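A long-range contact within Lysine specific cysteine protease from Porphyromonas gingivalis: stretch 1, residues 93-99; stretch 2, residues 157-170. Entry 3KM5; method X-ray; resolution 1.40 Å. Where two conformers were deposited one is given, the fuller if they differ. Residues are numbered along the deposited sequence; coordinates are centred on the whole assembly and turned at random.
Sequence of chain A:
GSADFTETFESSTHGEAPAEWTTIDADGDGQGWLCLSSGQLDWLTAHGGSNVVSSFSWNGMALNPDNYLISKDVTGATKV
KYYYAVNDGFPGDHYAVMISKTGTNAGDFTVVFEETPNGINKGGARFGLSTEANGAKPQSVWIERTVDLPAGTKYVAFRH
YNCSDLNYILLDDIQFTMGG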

# COMPACT_ATOMS: atom_id res chain seq x y z
N ASP A 93 6.27 8.82 2.20
CA ASP A 93 6.43 7.44 1.80
C ASP A 93 6.03 7.27 0.33
O ASP A 93 4.93 6.89 -0.03
N HIS A 94 6.98 7.63 -0.52
CA HIS A 94 6.85 7.65 -1.96
C HIS A 94 6.36 6.30 -2.50
O HIS A 94 6.87 5.23 -2.09
N TYR A 95 5.43 6.37 -3.44
CA TYR A 95 4.96 5.15 -4.09
C TYR A 95 4.54 5.40 -5.52
O TYR A 95 4.25 6.53 -5.92
N ALA A 96 4.54 4.33 -6.29
CA ALA A 96 4.05 4.33 -7.66
C ALA A 96 2.90 3.34 -7.82
O ALA A 96 2.89 2.33 -7.20
N VAL A 97 2.02 3.63 -8.77
CA VAL A 97 1.07 2.66 -9.32
C VAL A 97 1.67 2.31 -10.70
O VAL A 97 2.07 3.21 -11.48
N MET A 98 1.79 1.01 -10.98
CA MET A 98 2.36 0.52 -12.21
C MET A 98 1.46 -0.47 -12.86
O MET A 98 0.60 -1.07 -12.23
N ILE A 99 1.66 -0.67 -14.16
CA ILE A 99 0.94 -1.71 -14.87
C ILE A 99 1.86 -2.63 -15.67
O ILE A 99 2.91 -2.20 -16.18
N ALA A 157 0.26 -2.93 -10.05
CA ALA A 157 1.14 -3.03 -8.90
C ALA A 157 1.22 -1.70 -8.17
O ALA A 157 1.17 -0.64 -8.80
N PHE A 158 1.35 -1.77 -6.85
CA PHE A 158 1.69 -0.62 -6.02
C PHE A 158 3.10 -0.88 -5.52
O PHE A 158 3.42 -1.95 -4.97
N ARG A 159 3.97 0.11 -5.71
CA ARG A 159 5.39 -0.03 -5.44
C ARG A 159 5.80 1.03 -4.44
O ARG A 159 5.73 2.21 -4.75
N HIS A 160 6.19 0.63 -3.24
CA HIS A 160 6.69 1.54 -2.22
C HIS A 160 8.21 1.55 -2.39
O HIS A 160 8.88 0.52 -2.18
N TYR A 161 8.75 2.70 -2.77
CA TYR A 161 10.15 2.76 -3.12
C TYR A 161 10.63 4.18 -3.14
O TYR A 161 9.85 5.09 -2.98
N ASN A 162 11.94 4.35 -3.33
CA ASN A 162 12.51 5.70 -3.49
C ASN A 162 12.27 6.58 -2.26
O ASN A 162 12.01 7.78 -2.40
N CYS A 163 12.38 5.99 -1.07
CA CYS A 163 12.19 6.71 0.20
C CYS A 163 12.85 5.89 1.31
O CYS A 163 13.13 4.71 1.15
N SER A 164 13.11 6.54 2.43
CA SER A 164 13.73 5.87 3.57
C SER A 164 13.41 6.58 4.88
O SER A 164 13.40 7.82 4.93
N ASP A 165 13.16 5.80 5.93
CA ASP A 165 13.11 6.32 7.30
C ASP A 165 12.04 7.38 7.47
O ASP A 165 12.24 8.41 8.13
N LEU A 166 10.87 7.14 6.88
CA LEU A 166 9.70 7.98 7.16
C LEU A 166 8.85 7.12 8.10
O LEU A 166 9.22 6.92 9.27
N ASN A 167 7.73 6.54 7.63
CA ASN A 167 7.08 5.53 8.47
C ASN A 167 6.40 4.42 7.67
O ASN A 167 6.95 3.32 7.59
N TYR A 168 5.24 4.70 7.09
CA TYR A 168 4.48 3.65 6.40
C TYR A 168 3.64 4.30 5.32
O TYR A 168 3.38 5.52 5.32
N ILE A 169 3.25 3.46 4.36
CA ILE A 169 2.08 3.72 3.51
C ILE A 169 1.08 2.59 3.70
O ILE A 169 1.44 1.40 3.70
N LEU A 170 -0.18 2.96 3.92
CA LEU A 170 -1.28 1.99 3.97
C LEU A 170 -2.16 2.16 2.73
O LEU A 170 -2.34 3.31 2.28

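A buried carboxylate is tolerated when its oxygens find donors, and Asp93 illustrates the rule. Its CA-to-CB bond points toward the second stretch, and the m rotamer carries the carboxylate between ring and loop: His160 NE2 donates to Asp93 OD1 (2.8 Å), while the backbone Asn167 N donates to Asp93 OD2 (2.9 Å). One side chain thereby ties the His160 ring to the backbone of Asn167. His160, with chi1 t, sends its ring tip nearer the first stretch than its CB direction suggests. Beyond this site the antiparallel strands pair through their backbones, Ala96 N to Arg159 O and Met98 N to Ala157 O among them, and side chains alternate between two faces.

On the face of Tyr95, Val97, Phe158 and His160, Val97 (t) places CG2 3.7 Å from CE1 of Phe158 (m). Tyr95 (p) brings CD2 within 3.2 Å of CD1 of Ile169, whose chi1 and chi2 are both t. The other face carries Ala96, Met98, Ala157 and Arg159; here the extended, all-t Arg159 lays its CD 3.6 Å from SD of Met98 (m, t, p). Next to Asp93 in sequence, His94 (t) turns its ring edge toward the face of Tyr161 (p), with centroids 5.4 Å apart, and Tyr161 CE2 also meets Ala96 CB at 3.9 Å.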

# COMPACT_ATOMS: atom_id res chain seq x y z
CB ASP A 93 5.69 6.57 2.78
CG ASP A 93 6.56 6.19 3.95
OD1 ASP A 93 7.46 5.36 3.78
OD2 ASP A 93 6.34 6.75 5.04
CB HIS A 94 8.22 8.03 -2.59
CG HIS A 94 8.17 8.20 -4.07
ND1 HIS A 94 7.89 9.42 -4.66
CD2 HIS A 94 8.32 7.32 -5.09
CE1 HIS A 94 7.87 9.28 -5.97
NE2 HIS A 94 8.13 8.01 -6.26
CB TYR A 95 3.83 4.51 -3.26
CG TYR A 95 2.54 5.25 -3.43
CD1 TYR A 95 1.59 4.80 -4.34
CD2 TYR A 95 2.29 6.43 -2.75
CE1 TYR A 95 0.44 5.52 -4.58
CE2 TYR A 95 1.11 7.15 -2.97
CZ TYR A 95 0.16 6.66 -3.89
OH TYR A 95 -1.02 7.35 -4.20
CB ALA A 96 5.18 3.97 -8.64
CB VAL A 97 -0.35 3.25 -9.48
CG1 VAL A 97 -1.32 2.29 -10.13
CG2 VAL A 97 -0.89 3.73 -8.13
CB MET A 98 3.70 -0.15 -11.90
CG MET A 98 4.60 0.69 -10.98
SD MET A 98 6.21 -0.07 -10.74
CE MET A 98 7.01 0.22 -12.30
CB ILE A 99 -0.16 -1.11 -15.80
CG1 ILE A 99 0.47 -0.38 -17.01
CG2 ILE A 99 -1.16 -0.24 -15.00
CD1 ILE A 99 0.67 -1.25 -18.31
CB ALA A 157 2.57 -3.41 -9.36
CB PHE A 158 0.71 -0.49 -4.84
CG PHE A 158 -0.66 -0.18 -5.26
CD1 PHE A 158 -1.12 1.13 -5.25
CD2 PHE A 158 -1.53 -1.19 -5.63
CE1 PHE A 158 -2.41 1.44 -5.66
CE2 PHE A 158 -2.82 -0.89 -6.03
CZ PHE A 158 -3.27 0.44 -6.03
CB ARG A 159 6.20 0.09 -6.73
CG ARG A 159 7.69 -0.17 -6.54
CD ARG A 159 8.40 0.15 -7.83
NE ARG A 159 9.84 0.01 -7.76
CZ ARG A 159 10.69 0.36 -8.72
NH1 ARG A 159 10.24 0.92 -9.85
NH2 ARG A 159 11.98 0.17 -8.54
CB HIS A 160 6.27 1.03 -0.82
CG HIS A 160 6.71 1.87 0.34
ND1 HIS A 160 6.88 1.32 1.60
CD2 HIS A 160 6.95 3.20 0.47
CE1 HIS A 160 7.15 2.28 2.46
NE2 HIS A 160 7.22 3.43 1.80
CB TYR A 161 10.39 2.08 -4.48
CG TYR A 161 10.18 2.92 -5.73
CD1 TYR A 161 11.21 3.07 -6.64
CD2 TYR A 161 8.97 3.53 -6.01
CE1 TYR A 161 11.06 3.83 -7.75
CE2 TYR A 161 8.81 4.26 -7.13
CZ TYR A 161 9.86 4.42 -8.01
OH TYR A 161 9.73 5.17 -9.18
CB ASN A 162 12.00 6.39 -4.77
CG ASN A 162 12.86 6.14 -5.97
OD1 ASN A 162 13.72 5.24 -5.98
ND2 ASN A 162 12.65 6.95 -7.01
CB CYS A 163 10.72 6.99 0.53
SG CYS A 163 9.70 5.51 0.73
CB SER A 164 15.25 5.79 3.38
OG SER A 164 15.90 5.19 4.51
CB ASP A 165 14.50 6.87 7.70
CG ASP A 165 14.72 6.94 9.20
OD1 ASP A 165 14.02 6.26 9.98
OD2 ASP A 165 15.65 7.67 9.60
CB LEU A 166 9.01 8.45 5.86
CG LEU A 166 9.59 9.68 5.10
CD1 LEU A 166 9.65 10.92 6.00
CD2 LEU A 166 10.95 9.46 4.50
CB ASN A 167 6.17 6.18 9.53
CG ASN A 167 5.80 5.28 10.72
OD1 ASN A 167 5.06 5.72 11.63
ND2 ASN A 167 6.29 4.04 10.75
CB TYR A 168 3.55 2.84 7.34
CG TYR A 168 2.60 3.68 8.12
CD1 TYR A 168 1.49 4.21 7.51
CD2 TYR A 168 2.83 4.02 9.46
CE1 TYR A 168 0.62 5.00 8.15
CE2 TYR A 168 1.93 4.82 10.14
CZ TYR A 168 0.82 5.32 9.48
OH TYR A 168 -0.08 6.16 10.10
CB ILE A 169 2.46 3.93 2.06
CG1 ILE A 169 1.22 4.22 1.22
CG2 ILE A 169 3.25 2.78 1.45
CD1 ILE A 169 1.50 4.92 -0.09
CB LEU A 170 -2.16 2.24 5.19
CG LEU A 170 -1.44 2.42 6.51
CD1 LEU A 170 -2.43 2.71 7.65
CD2 LEU A 170 -0.58 1.21 6.82